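Local coordinates for phenylacetic acid degradation-related protein (Silicibacter sp., PDB 2QWZ) that probably hydrolyses thioesters as a hotdog-fold thioesterase, perhaps in phenylacetic acid degradation, at residues A[130-135]-A[148-153]. Residues are numbered along the deposited sequence; the frame is centred on the assembly and turned at random.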
ATOM      1  N   LEU A 130       7.975  14.339  -6.586  1.00 34.92           N
ATOM      2  CA  LEU A 130       7.830  12.989  -6.071  1.00 34.70           C
ATOM      3  C   LEU A 130       8.704  12.047  -6.870  1.00 32.67           C
ATOM      4  O   LEU A 130       8.810  12.165  -8.090  1.00 32.49           O
ATOM      5  CB  LEU A 130       6.393  12.463  -6.135  1.00 35.12           C
ATOM      6  CG  LEU A 130       5.333  12.942  -5.128  1.00 42.26           C
ATOM      7  CD1 LEU A 130       4.087  12.064  -5.327  1.00 42.26           C
ATOM      8  CD2 LEU A 130       5.745  12.968  -3.626  1.00 44.31           C
ATOM      9  N   ALA A 131       9.330  11.114  -6.163  1.00 25.49           N
ATOM     10  CA  ALA A 131      10.127  10.127  -6.798  1.00 25.79           C
ATOM     11  C   ALA A 131       9.513   8.795  -6.390  1.00 21.90           C
ATOM     12  O   ALA A 131       9.034   8.662  -5.259  1.00 21.93           O
ATOM     13  CB  ALA A 131      11.567  10.260  -6.338  1.00 17.56           C
ATOM     14  N   VAL A 132       9.488   7.815  -7.277  1.00 27.37           N
ATOM     15  CA  VAL A 132       8.843   6.516  -6.945  1.00 23.30           C
ATOM     16  C   VAL A 132       9.724   5.418  -7.443  1.00 26.91           C
ATOM     17  O   VAL A 132      10.265   5.512  -8.522  1.00 26.98           O
ATOM     18  CB  VAL A 132       7.437   6.320  -7.607  1.00 27.91           C
ATOM     19  CG1 VAL A 132       6.789   4.983  -7.192  1.00 21.72           C
ATOM     20  CG2 VAL A 132       6.504   7.432  -7.289  1.00 24.54           C
ATOM     21  N   GLY A 133       9.865   4.345  -6.662  1.00 28.94           N
ATOM     22  CA  GLY A 133      10.585   3.186  -7.149  1.00 25.23           C
ATOM     23  C   GLY A 133      10.159   1.926  -6.480  1.00 23.51           C
ATOM     24  O   GLY A 133       9.542   1.942  -5.417  1.00 21.34           O
ATOM     25  N   ASP A 134      10.499   0.804  -7.077  1.00 28.02           N
ATOM     26  CA  ASP A 134      10.167  -0.443  -6.447  1.00 27.90           C
ATOM     27  C   ASP A 134      11.384  -1.383  -6.360  1.00 27.94           C
ATOM     28  O   ASP A 134      12.484  -1.022  -6.805  1.00 27.53           O
ATOM     29  CB  ASP A 134       8.914  -1.047  -7.099  1.00 31.37           C
ATOM     30  CG  ASP A 134       9.145  -1.556  -8.487  1.00 32.56           C
ATOM     31  OD1 ASP A 134      10.290  -1.755  -8.858  1.00 39.52           O
ATOM     32  OD2 ASP A 134       8.160  -1.774  -9.203  1.00 41.30           O
ATOM     33  N   ILE A 135      11.203  -2.540  -5.718  1.00 21.62           N
ATOM     34  CA  ILE A 135      12.329  -3.369  -5.298  1.00 20.16           C
ATOM     35  C   ILE A 135      11.847  -4.819  -5.023  1.00 19.32           C
ATOM     36  O   ILE A 135      10.759  -4.994  -4.523  1.00 19.73           O
ATOM     37  CB  ILE A 135      13.010  -2.771  -4.048  1.00 23.09           C
ATOM     38  CG1 ILE A 135      14.254  -3.557  -3.629  1.00 25.12           C
ATOM     39  CG2 ILE A 135      12.055  -2.622  -2.917  1.00 22.81           C
ATOM     40  CD1 ILE A 135      15.290  -2.709  -2.918  1.00 26.26           C
ATOM     41  N   ARG A 148       8.692  -7.982  -1.676  1.00 26.54           N
ATOM     42  CA  ARG A 148       8.656  -6.923  -2.690  1.00 28.16           C
ATOM     43  C   ARG A 148       8.138  -5.645  -2.090  1.00 25.19           C
ATOM     44  O   ARG A 148       7.436  -5.674  -1.117  1.00 29.79           O
ATOM     45  CB  ARG A 148       7.903  -7.322  -3.982  1.00 27.72           C
ATOM     46  CG  ARG A 148       6.395  -7.324  -4.077  1.00 33.75           C
ATOM     47  CD  ARG A 148       5.829  -6.187  -5.026  1.00 29.52           C
ATOM     48  NE  ARG A 148       5.247  -5.234  -4.114  1.00 26.83           N
ATOM     49  CZ  ARG A 148       5.345  -3.919  -4.171  1.00 26.78           C
ATOM     50  NH1 ARG A 148       5.920  -3.314  -5.188  1.00 24.35           N
ATOM     51  NH2 ARG A 148       4.803  -3.233  -3.184  1.00 31.74           N
ATOM     52  N   SER A 149       8.564  -4.521  -2.624  1.00 28.58           N
ATOM     53  CA  SER A 149       8.253  -3.224  -2.008  1.00 24.35           C
ATOM     54  C   SER A 149       8.192  -2.110  -3.006  1.00 27.65           C
ATOM     55  O   SER A 149       8.781  -2.225  -4.051  1.00 28.17           O
ATOM     56  CB  SER A 149       9.321  -2.867  -0.958  1.00 24.14           C
ATOM     57  OG  SER A 149       9.048  -1.656  -0.315  1.00 28.80           O
ATOM     58  N   THR A 150       7.460  -1.039  -2.650  1.00 25.00           N
ATOM     59  CA  THR A 150       7.364   0.176  -3.399  1.00 27.22           C
ATOM     60  C   THR A 150       7.675   1.276  -2.408  1.00 26.57           C
ATOM     61  O   THR A 150       7.173   1.264  -1.276  1.00 28.01           O
ATOM     62  CB  THR A 150       5.943   0.430  -3.956  1.00 30.25           C
ATOM     63  OG1 THR A 150       5.509  -0.719  -4.707  1.00 27.23           O
ATOM     64  CG2 THR A 150       5.931   1.602  -4.865  1.00 17.61           C
HETATM   65  N   MSE A 151       8.563   2.157  -2.792  1.00 26.71           N
HETATM   66  CA  MSE A 151       8.911   3.278  -1.948  1.00 26.72           C
HETATM   67  C   MSE A 151       8.681   4.480  -2.747  1.00 25.29           C
HETATM   68  O   MSE A 151       9.059   4.490  -3.920  1.00 23.35           O
HETATM   69  CB  MSE A 151      10.389   3.266  -1.578  1.00 29.45           C
HETATM   70  CG  MSE A 151      10.852   2.100  -0.710  1.00 21.37           C
HETATM   71 SE   MSE A 151      10.291   2.033   1.102  0.75 30.98          SE
HETATM   72  CE  MSE A 151      10.392   4.009   1.503  1.00 11.80           C
ATOM     73  N   THR A 152       8.140   5.516  -2.084  1.00 29.71           N
ATOM     74  CA  THR A 152       7.887   6.834  -2.644  1.00 27.07           C
ATOM     75  C   THR A 152       8.489   7.913  -1.723  1.00 30.74           C
ATOM     76  O   THR A 152       8.394   7.807  -0.492  1.00 27.03           O
ATOM     77  CB  THR A 152       6.355   7.076  -2.724  1.00 31.18           C
ATOM     78  OG1 THR A 152       5.725   6.013  -3.446  1.00 21.69           O
ATOM     79  CG2 THR A 152       6.028   8.321  -3.388  1.00 14.40           C
ATOM     80  N   TYR A 153       9.052   8.962  -2.342  1.00 29.54           N
ATOM     81  CA  TYR A 153       9.787  10.019  -1.675  1.00 31.51           C
ATOM     82  C   TYR A 153       9.301  11.371  -2.137  1.00 30.03           C
ATOM     83  O   TYR A 153       9.049  11.576  -3.315  1.00 32.96           O
ATOM     84  CB  TYR A 153      11.307   9.928  -1.983  1.00 30.65           C
ATOM     85  CG  TYR A 153      11.858   8.619  -1.553  1.00 27.31           C
ATOM     86  CD1 TYR A 153      11.772   7.518  -2.370  1.00 24.28           C
ATOM     87  CD2 TYR A 153      12.443   8.472  -0.307  1.00 26.22           C
ATOM     88  CE1 TYR A 153      12.225   6.292  -1.946  1.00 29.66           C
ATOM     89  CE2 TYR A 153      12.946   7.259   0.098  1.00 23.91           C
ATOM     90  CZ  TYR A 153      12.804   6.178  -0.703  1.00 27.51           C
ATOM     91  OH  TYR A 153      13.264   4.977  -0.261  1.00 22.40           O
TER
HETATM   92  O   HOH W   1       6.008  -3.829  -8.146  1.00 42.47           O
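Three pairs, A131 with Y153, G133 with M151 and I135 with S149, each exchange two backbone hydrogen bonds and join the antiparallel strands of a hairpin within the hotdog-type sheet. The central G133–M151 pair is the straightest, M151 N reaching G133 O at 2.8 Å with 170° at the hydrogen, whereas the bond from I135 N to S149 O bends to 133°. CA-H...O contacts, such as T152 CA to A131 O at 3.4 Å, supplement them.

Apolar contact on one face is made by V132 and T152, which lie side by side, V132 CG2 4.0 Å from T152 CG2. On the face turned to helix 73-92, I135 CG2 presses tightly on S149 CB at 3.4 Å; Y153 OH reaches that helix by a hydrogen bond to D81.

D134, R148 and T150 form the polar part of the contact, on the face that V132 and T152 share. Bent at chi2 and chi3, the R148 chain folds back so that NH1 donates in the guanidinium plane to T150 OG1 at 2.7 Å. A valine at T150 would probably leave R148 NH1 without this acceptor and its guanidinium freer to turn. D134 and R148 form salt bridges with R122 and D106, respectively, while a water accepts weakly from R148 NH1 and donates to D134 OD2. R148 NH1 also lies close to R148 NH1 of the second subunit, and D106, with D134 further off, probably offsets part of the like charge where the subunits meet.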